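Long-range contacts in naphthalene dioxygenase large subunit (Rhodococcus sp., PDB 2B1X), which belongs to the Rieske non-haem iron oxygenases, pairing a domain that carries an iron-sulfur cluster with an iron-binding catalytic domain: residues A[167-172]-A[247-252]; A[297-302]-A[425-430]; A[174-179]-A[409-414]. One frame throughout, in Å; residues are numbered along the deposited sequence.

How the interactions relate
All three contacts lie in the catalytic domain and reach one antiparallel sheet, in which strands 250-254 and 293-298 are neighbours and 413-415 is one of the two outermost strands within this chain. The centres of interactions 1 and 2 are about 9 Å apart, as are those of 1 and 3; 2 and 3, about 16 Å apart, still touch, V298 against L177. Helix 166-170 of interaction 1 is followed directly by helix 174-181 of interaction 3. Interaction 1 meets interaction 2 at the backbone of F299 and closes before it opens; interaction 3 crosses both. Helix 166-170 thus meets the sheet and, through Y169 and Y430, helix 422-436, while helix 174-181 meets the loop before strand 413-415.

Interaction 1: A[167-172]-A[247-252]; sequences EDYLGD and HGHGLG
The carbonyl O of Y169 takes a hydrogen bond from H249 NE2 at 2.9 Å, and H247 CD2 packs against the same oxygen at 3.1 Å. The N-H...O angle is 146°. The oxygen lies almost in the imidazole plane, whereas the donor stands well above the carbonyl plane, 39° out of it. H249 is held at its second nitrogen too: ND1 pairs with the backbone N of F299, a donor. One nitrogen therefore gives a proton and the other receives one, consistent with a neutral ring protonated at NE2, and the two bonds together fix the ring's rotation.

That same ring turns its edge to one face of Y169. The pair is edge-to-face (T-shaped), with planes at 81° and centroids 5.1 Å apart, and the closest atoms are H249 CE1 and Y169 CE2 at 3.6 Å. H247 completes the aromatic cluster differently. Its ring lies over the backbone of the helix end, and Y169 CA makes a CH-pi contact with it, 4.1 Å from the ring centroid. The Y169 and H247 rings themselves meet only obliquely, ND1 of H247 lying 4.0 Å from Y169 CD1. The imidazole of H249 also has the carbonyl O of H247 over the centre of one face.

Beyond the two segments, the hydroxyl of Y169 hydrogen-bonds F299 O, and its ring meets W46. The contact thus seats the end of helix 166-170, where G171 turns to positive phi, on the residues leading into strand 250-254. L170 and H249 both touch V298 of the adjacent strand 293-298, and L170 also packs on L177 of helix 174-181.

Interaction 2: A[297-302]-A[425-430]; sequences TVFPNL and RNFLEY
F299 lies between F427 and Y430 in an aromatic cluster that joins the turn of a beta hairpin, strands 293-298 and 302-309, to helix 422-436. A long helix near the C-terminus packed on an antiparallel sheet is consistent with the Bet v 1-like, helix-grip architecture of this catalytic domain.

The two partners meet F299 in different ways. Y430 presents its edge: CD2 stands 3.5 Å above the F299 ring plane, over its centre. With the planes at 71° and the edge of Y430 directed at the F299 face, the pair is edge-to-face (T-shaped). The opposite face of F299 carries CB of P300, offset toward the rim, so the phenyl is held from both sides. F427 is turned at 56° to F299, an oblique pair with centroids 4.9 Å apart. Here F299 CD1 comes over one face of F427, toward the rim, at 3.4 Å from F427 CE1. CG of F427 is anti to its backbone N (chi1 173°); the ring beyond it reaches the hairpin, where T297 CG2 touches F427 CE1 at 3.9 Å.

T297 OG1 pairs with S303 OG and A207 O, leaving the methyl as its contact with F427. The peptide bond before P300 is cis. P300 O lies in the plane of the F427 ring, 3.2 Å from F427 CE1; this buried carbonyl oxygen has no hydrogen-bond partner in the model.

Interaction 3: A[174-179]-A[409-414]; sequences KFYLDI and TGPGEA
F175 and Y176, in the first turn of helix 174-181, close on G410 and P411 of the loop that leads into the edge strand 413-415, a helix-to-loop packing on the flank of the catalytic domain's sheet. The tight part centres on P411. Its CD sits over one face of the F175 ring, 3.6 Å from the centroid and 17° off the normal, a CH-pi contact. CG of the proline leans on F175 CB at 3.7 Å. Close as it is, this F175-P411 packing is itself partly exposed.

Y176 reaches P411 tip to tip, while CD1 of F175 covers the centre of one face of its ring. G410, which has no side chain, passes close to both aromatics: its CA is 4.0 Å from F175 CE1, and its carbonyl carbon 3.3 Å from Y176 OH.

The other side is looser: T409 and G412 are exposed and add little to the contact. Y176, by contrast, is buried, and W408 NE1 also hydrogen-bonds its hydroxyl. That OH donates to P411 O at 2.6 Å, in the carbonyl plane and on a lone pair, with a C=O...O angle of 143°.

Interaction 1: A[167-172]-A[247-252]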
# COMPACT_ATOMS: atom_id res chain seq x y z
N GLU A 167 3.99 19.65 -35.64
CA GLU A 167 3.14 20.67 -36.30
C GLU A 167 1.96 20.06 -37.04
O GLU A 167 0.86 20.61 -37.00
CB GLU A 167 3.95 21.63 -37.22
CG GLU A 167 5.05 22.41 -36.49
CD GLU A 167 5.09 23.93 -36.73
OE1 GLU A 167 4.31 24.47 -37.56
OE2 GLU A 167 5.96 24.59 -36.09
N ASP A 168 2.17 18.93 -37.72
CA ASP A 168 1.07 18.19 -38.35
C ASP A 168 0.09 17.64 -37.29
O ASP A 168 -1.14 17.67 -37.45
CB ASP A 168 1.62 17.06 -39.22
CG ASP A 168 2.18 17.57 -40.57
OD1 ASP A 168 2.12 18.78 -40.87
OD2 ASP A 168 2.73 16.82 -41.39
N TYR A 169 0.66 17.14 -36.19
CA TYR A 169 -0.14 16.57 -35.10
C TYR A 169 -1.06 17.61 -34.45
O TYR A 169 -2.23 17.33 -34.13
CB TYR A 169 0.80 15.96 -34.07
CG TYR A 169 0.15 15.32 -32.87
CD1 TYR A 169 -0.36 14.03 -32.94
CD2 TYR A 169 0.08 15.99 -31.66
CE1 TYR A 169 -0.94 13.42 -31.80
CE2 TYR A 169 -0.50 15.39 -30.53
CZ TYR A 169 -0.99 14.10 -30.61
OH TYR A 169 -1.54 13.49 -29.50
N LEU A 170 -0.53 18.81 -34.25
CA LEU A 170 -1.33 19.89 -33.69
C LEU A 170 -2.32 20.37 -34.76
O LEU A 170 -3.51 20.62 -34.47
CB LEU A 170 -0.42 21.00 -33.17
CG LEU A 170 0.52 20.56 -32.02
CD1 LEU A 170 1.46 21.70 -31.70
CD2 LEU A 170 -0.22 20.07 -30.75
N GLY A 171 -1.84 20.46 -36.01
CA GLY A 171 -2.70 20.85 -37.11
C GLY A 171 -3.42 22.16 -36.86
O GLY A 171 -2.80 23.17 -36.48
N ASP A 172 -4.74 22.15 -37.06
CA ASP A 172 -5.55 23.35 -36.96
C ASP A 172 -5.61 23.92 -35.54
O ASP A 172 -5.94 25.09 -35.34
CB ASP A 172 -6.97 23.06 -37.45
CG ASP A 172 -7.07 22.98 -38.98
OD1 ASP A 172 -6.15 23.44 -39.70
OD2 ASP A 172 -8.05 22.46 -39.56
N HIS A 247 -6.93 14.63 -34.81
CA HIS A 247 -6.07 14.13 -33.69
C HIS A 247 -6.64 14.31 -32.27
O HIS A 247 -5.88 14.46 -31.27
CB HIS A 247 -4.64 14.69 -33.74
CG HIS A 247 -4.01 14.63 -35.10
ND1 HIS A 247 -3.38 13.51 -35.58
CD2 HIS A 247 -3.90 15.56 -36.06
CE1 HIS A 247 -2.91 13.75 -36.79
NE2 HIS A 247 -3.22 14.99 -37.11
N GLY A 248 -7.96 14.27 -32.15
CA GLY A 248 -8.56 14.26 -30.82
C GLY A 248 -8.58 15.58 -30.08
O GLY A 248 -9.10 15.63 -28.96
N HIS A 249 -8.07 16.66 -30.69
CA HIS A 249 -7.94 17.94 -29.96
C HIS A 249 -9.25 18.72 -29.97
O HIS A 249 -9.99 18.71 -30.97
CB HIS A 249 -6.86 18.84 -30.53
CG HIS A 249 -5.54 18.19 -30.79
ND1 HIS A 249 -4.84 17.50 -29.83
CD2 HIS A 249 -4.77 18.17 -31.91
CE1 HIS A 249 -3.70 17.08 -30.33
NE2 HIS A 249 -3.63 17.46 -31.60
N GLY A 250 -9.52 19.44 -28.88
CA GLY A 250 -10.67 20.34 -28.89
C GLY A 250 -10.57 21.35 -27.77
O GLY A 250 -9.80 21.17 -26.81
N LEU A 251 -11.42 22.36 -27.85
CA LEU A 251 -11.49 23.45 -26.88
C LEU A 251 -12.85 24.13 -26.90
O LEU A 251 -13.63 23.96 -27.83
CB LEU A 251 -10.45 24.53 -27.19
CG LEU A 251 -10.57 25.39 -28.44
CD1 LEU A 251 -9.86 26.74 -28.22
CD2 LEU A 251 -10.03 24.69 -29.69
N GLY A 252 -13.12 24.92 -25.86
CA GLY A 252 -14.28 25.81 -25.86
C GLY A 252 -13.85 27.21 -25.49
O GLY A 252 -12.90 27.37 -24.74

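Interaction 2: A[297-302]-A[425-430]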
# COMPACT_ATOMS: atom_id res chain seq x y z
N THR A 297 -8.09 20.54 -24.48
CA THR A 297 -7.12 19.49 -24.26
C THR A 297 -6.37 19.28 -25.56
O THR A 297 -6.98 19.20 -26.63
CB THR A 297 -7.84 18.20 -23.83
OG1 THR A 297 -8.31 18.39 -22.49
CG2 THR A 297 -6.87 17.02 -23.76
N VAL A 298 -5.05 19.24 -25.43
CA VAL A 298 -4.19 18.75 -26.48
C VAL A 298 -4.01 17.22 -26.31
O VAL A 298 -3.37 16.75 -25.37
CB VAL A 298 -2.80 19.44 -26.45
CG1 VAL A 298 -1.96 18.99 -27.63
CG2 VAL A 298 -2.99 20.97 -26.47
N PHE A 299 -4.60 16.44 -27.19
CA PHE A 299 -4.54 14.99 -27.05
C PHE A 299 -3.09 14.51 -26.93
O PHE A 299 -2.23 15.00 -27.66
CB PHE A 299 -5.17 14.32 -28.25
CG PHE A 299 -5.37 12.86 -28.07
CD1 PHE A 299 -6.60 12.37 -27.62
CD2 PHE A 299 -4.34 11.97 -28.38
CE1 PHE A 299 -6.79 11.00 -27.44
CE2 PHE A 299 -4.52 10.57 -28.19
CZ PHE A 299 -5.74 10.10 -27.73
N PRO A 300 -2.81 13.55 -26.04
CA PRO A 300 -3.81 12.97 -25.12
C PRO A 300 -4.10 13.72 -23.82
O PRO A 300 -5.30 13.81 -23.47
CB PRO A 300 -3.21 11.59 -24.79
CG PRO A 300 -1.68 11.77 -25.00
CD PRO A 300 -1.48 12.92 -25.94
N ASN A 301 -3.09 14.21 -23.10
CA ASN A 301 -3.28 14.45 -21.66
C ASN A 301 -2.73 15.80 -21.18
O ASN A 301 -2.39 15.96 -20.02
CB ASN A 301 -2.66 13.30 -20.83
CG ASN A 301 -1.12 13.30 -20.88
OD1 ASN A 301 -0.54 13.73 -21.86
ND2 ASN A 301 -0.48 12.85 -19.80
N LEU A 302 -2.64 16.78 -22.09
CA LEU A 302 -2.30 18.14 -21.72
C LEU A 302 -3.56 18.99 -21.82
O LEU A 302 -4.16 19.06 -22.90
CB LEU A 302 -1.22 18.74 -22.65
CG LEU A 302 -1.06 20.30 -22.54
CD1 LEU A 302 -0.48 20.64 -21.17
CD2 LEU A 302 -0.21 20.89 -23.64
N ARG A 425 -16.48 13.55 -27.74
CA ARG A 425 -16.69 12.47 -28.69
C ARG A 425 -15.52 12.32 -29.66
O ARG A 425 -15.12 11.20 -29.96
CB ARG A 425 -17.97 12.72 -29.48
CG ARG A 425 -19.25 12.29 -28.69
CD ARG A 425 -20.41 11.98 -29.62
NE ARG A 425 -20.84 13.24 -30.10
CZ ARG A 425 -20.96 13.64 -31.35
NH1 ARG A 425 -20.74 12.85 -32.40
NH2 ARG A 425 -21.34 14.88 -31.52
N ASN A 426 -15.04 13.45 -30.18
CA ASN A 426 -13.85 13.52 -31.03
C ASN A 426 -12.59 13.03 -30.31
O ASN A 426 -11.74 12.39 -30.90
CB ASN A 426 -13.67 14.98 -31.48
CG ASN A 426 -12.46 15.18 -32.39
OD1 ASN A 426 -12.38 14.62 -33.47
ND2 ASN A 426 -11.53 16.01 -31.96
N PHE A 427 -12.47 13.35 -29.03
CA PHE A 427 -11.31 12.94 -28.26
C PHE A 427 -11.33 11.41 -28.15
O PHE A 427 -10.33 10.74 -28.40
CB PHE A 427 -11.36 13.63 -26.89
CG PHE A 427 -10.29 13.18 -25.93
CD1 PHE A 427 -9.15 13.94 -25.74
CD2 PHE A 427 -10.46 12.02 -25.17
CE1 PHE A 427 -8.16 13.55 -24.83
CE2 PHE A 427 -9.46 11.61 -24.26
CZ PHE A 427 -8.32 12.42 -24.09
N LEU A 428 -12.48 10.86 -27.77
CA LEU A 428 -12.60 9.43 -27.54
C LEU A 428 -12.57 8.64 -28.83
O LEU A 428 -12.13 7.50 -28.85
CB LEU A 428 -13.87 9.11 -26.74
CG LEU A 428 -13.76 9.53 -25.28
CD1 LEU A 428 -15.08 9.34 -24.56
CD2 LEU A 428 -12.60 8.80 -24.55
N GLU A 429 -13.08 9.24 -29.91
CA GLU A 429 -12.99 8.61 -31.23
C GLU A 429 -11.54 8.40 -31.62
O GLU A 429 -11.17 7.29 -32.09
CB GLU A 429 -13.71 9.45 -32.32
CG GLU A 429 -13.58 8.84 -33.72
CD GLU A 429 -14.35 9.58 -34.80
OE1 GLU A 429 -14.21 10.82 -34.94
OE2 GLU A 429 -15.08 8.91 -35.55
N TYR A 430 -10.72 9.44 -31.47
CA TYR A 430 -9.30 9.34 -31.78
C TYR A 430 -8.61 8.33 -30.85
O TYR A 430 -7.81 7.53 -31.29
CB TYR A 430 -8.60 10.70 -31.75
CG TYR A 430 -7.15 10.68 -32.25
CD1 TYR A 430 -6.81 10.20 -33.53
CD2 TYR A 430 -6.10 11.13 -31.43
CE1 TYR A 430 -5.48 10.18 -33.98
CE2 TYR A 430 -4.78 11.14 -31.87
CZ TYR A 430 -4.48 10.64 -33.13
OH TYR A 430 -3.18 10.66 -33.54

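Interaction 3: A[174-179]-A[409-414]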
# COMPACT_ATOMS: atom_id res chain seq x y z
N LYS A 174 -3.16 24.72 -33.82
CA LYS A 174 -2.15 25.77 -33.71
C LYS A 174 -2.73 27.19 -33.70
O LYS A 174 -2.26 28.05 -32.95
CB LYS A 174 -1.07 25.62 -34.80
CG LYS A 174 -0.26 24.31 -34.64
CD LYS A 174 1.05 24.30 -35.44
CE LYS A 174 0.84 24.41 -36.96
NZ LYS A 174 -0.15 23.38 -37.42
N PHE A 175 -3.77 27.42 -34.51
CA PHE A 175 -4.49 28.70 -34.57
C PHE A 175 -4.97 29.19 -33.19
O PHE A 175 -4.88 30.37 -32.88
CB PHE A 175 -5.69 28.55 -35.52
CG PHE A 175 -6.56 29.79 -35.65
CD1 PHE A 175 -7.58 30.04 -34.73
CD2 PHE A 175 -6.38 30.67 -36.70
CE1 PHE A 175 -8.37 31.18 -34.86
CE2 PHE A 175 -7.18 31.79 -36.84
CZ PHE A 175 -8.17 32.06 -35.92
N TYR A 176 -5.43 28.25 -32.38
CA TYR A 176 -5.99 28.54 -31.05
C TYR A 176 -4.90 28.56 -29.99
O TYR A 176 -4.95 29.37 -29.09
CB TYR A 176 -7.08 27.51 -30.71
CG TYR A 176 -8.20 27.56 -31.72
CD1 TYR A 176 -8.29 26.61 -32.74
CD2 TYR A 176 -9.15 28.59 -31.68
CE1 TYR A 176 -9.32 26.68 -33.71
CE2 TYR A 176 -10.16 28.66 -32.62
CZ TYR A 176 -10.26 27.71 -33.63
OH TYR A 176 -11.28 27.82 -34.60
N LEU A 177 -3.94 27.65 -30.08
CA LEU A 177 -2.80 27.68 -29.16
C LEU A 177 -2.09 29.04 -29.20
O LEU A 177 -1.69 29.58 -28.17
CB LEU A 177 -1.81 26.57 -29.48
CG LEU A 177 -2.28 25.13 -29.20
CD1 LEU A 177 -1.18 24.16 -29.69
CD2 LEU A 177 -2.61 24.86 -27.71
N ASP A 178 -1.96 29.61 -30.39
CA ASP A 178 -1.35 30.95 -30.53
C ASP A 178 -2.02 31.99 -29.65
O ASP A 178 -1.37 32.85 -29.06
CB ASP A 178 -1.47 31.45 -31.98
CG ASP A 178 -0.59 30.69 -32.94
OD1 ASP A 178 0.26 29.86 -32.49
OD2 ASP A 178 -0.70 30.87 -34.19
N ILE A 179 -3.35 31.93 -29.59
CA ILE A 179 -4.15 32.88 -28.83
C ILE A 179 -3.80 32.85 -27.34
O ILE A 179 -3.89 33.86 -26.67
CB ILE A 179 -5.64 32.58 -29.07
CG1 ILE A 179 -6.06 33.06 -30.47
CG2 ILE A 179 -6.53 33.26 -27.99
CD1 ILE A 179 -7.47 32.66 -30.87
N THR A 409 -14.98 32.07 -37.81
CA THR A 409 -13.83 32.52 -38.61
C THR A 409 -12.54 31.73 -38.35
O THR A 409 -11.53 31.95 -39.02
CB THR A 409 -13.55 34.05 -38.41
OG1 THR A 409 -13.44 34.36 -37.00
CG2 THR A 409 -14.71 34.89 -38.89
N GLY A 410 -12.57 30.83 -37.38
CA GLY A 410 -11.41 29.99 -37.13
C GLY A 410 -11.56 28.62 -37.80
O GLY A 410 -12.64 28.28 -38.29
N PRO A 411 -10.47 27.86 -37.85
CA PRO A 411 -10.50 26.51 -38.42
C PRO A 411 -11.12 25.48 -37.44
O PRO A 411 -11.39 25.81 -36.27
CB PRO A 411 -9.02 26.23 -38.68
CG PRO A 411 -8.32 26.98 -37.58
CD PRO A 411 -9.12 28.23 -37.38
N GLY A 412 -11.32 24.25 -37.91
CA GLY A 412 -11.85 23.20 -37.05
C GLY A 412 -13.35 23.05 -37.23
O GLY A 412 -13.97 23.77 -38.01
N GLU A 413 -13.94 22.10 -36.53
CA GLU A 413 -15.39 21.93 -36.57
C GLU A 413 -15.98 22.61 -35.34
O GLU A 413 -15.73 22.19 -34.20
CB GLU A 413 -15.75 20.43 -36.62
CG GLU A 413 -17.25 20.14 -36.73
CD GLU A 413 -17.56 18.63 -36.79
OE1 GLU A 413 -18.36 18.14 -35.95
OE2 GLU A 413 -17.01 17.94 -37.67
N ALA A 414 -16.77 23.66 -35.59
CA ALA A 414 -17.18 24.62 -34.57
C ALA A 414 -18.70 24.72 -34.42
O ALA A 414 -19.43 24.80 -35.40
CB ALA A 414 -16.59 25.97 -34.88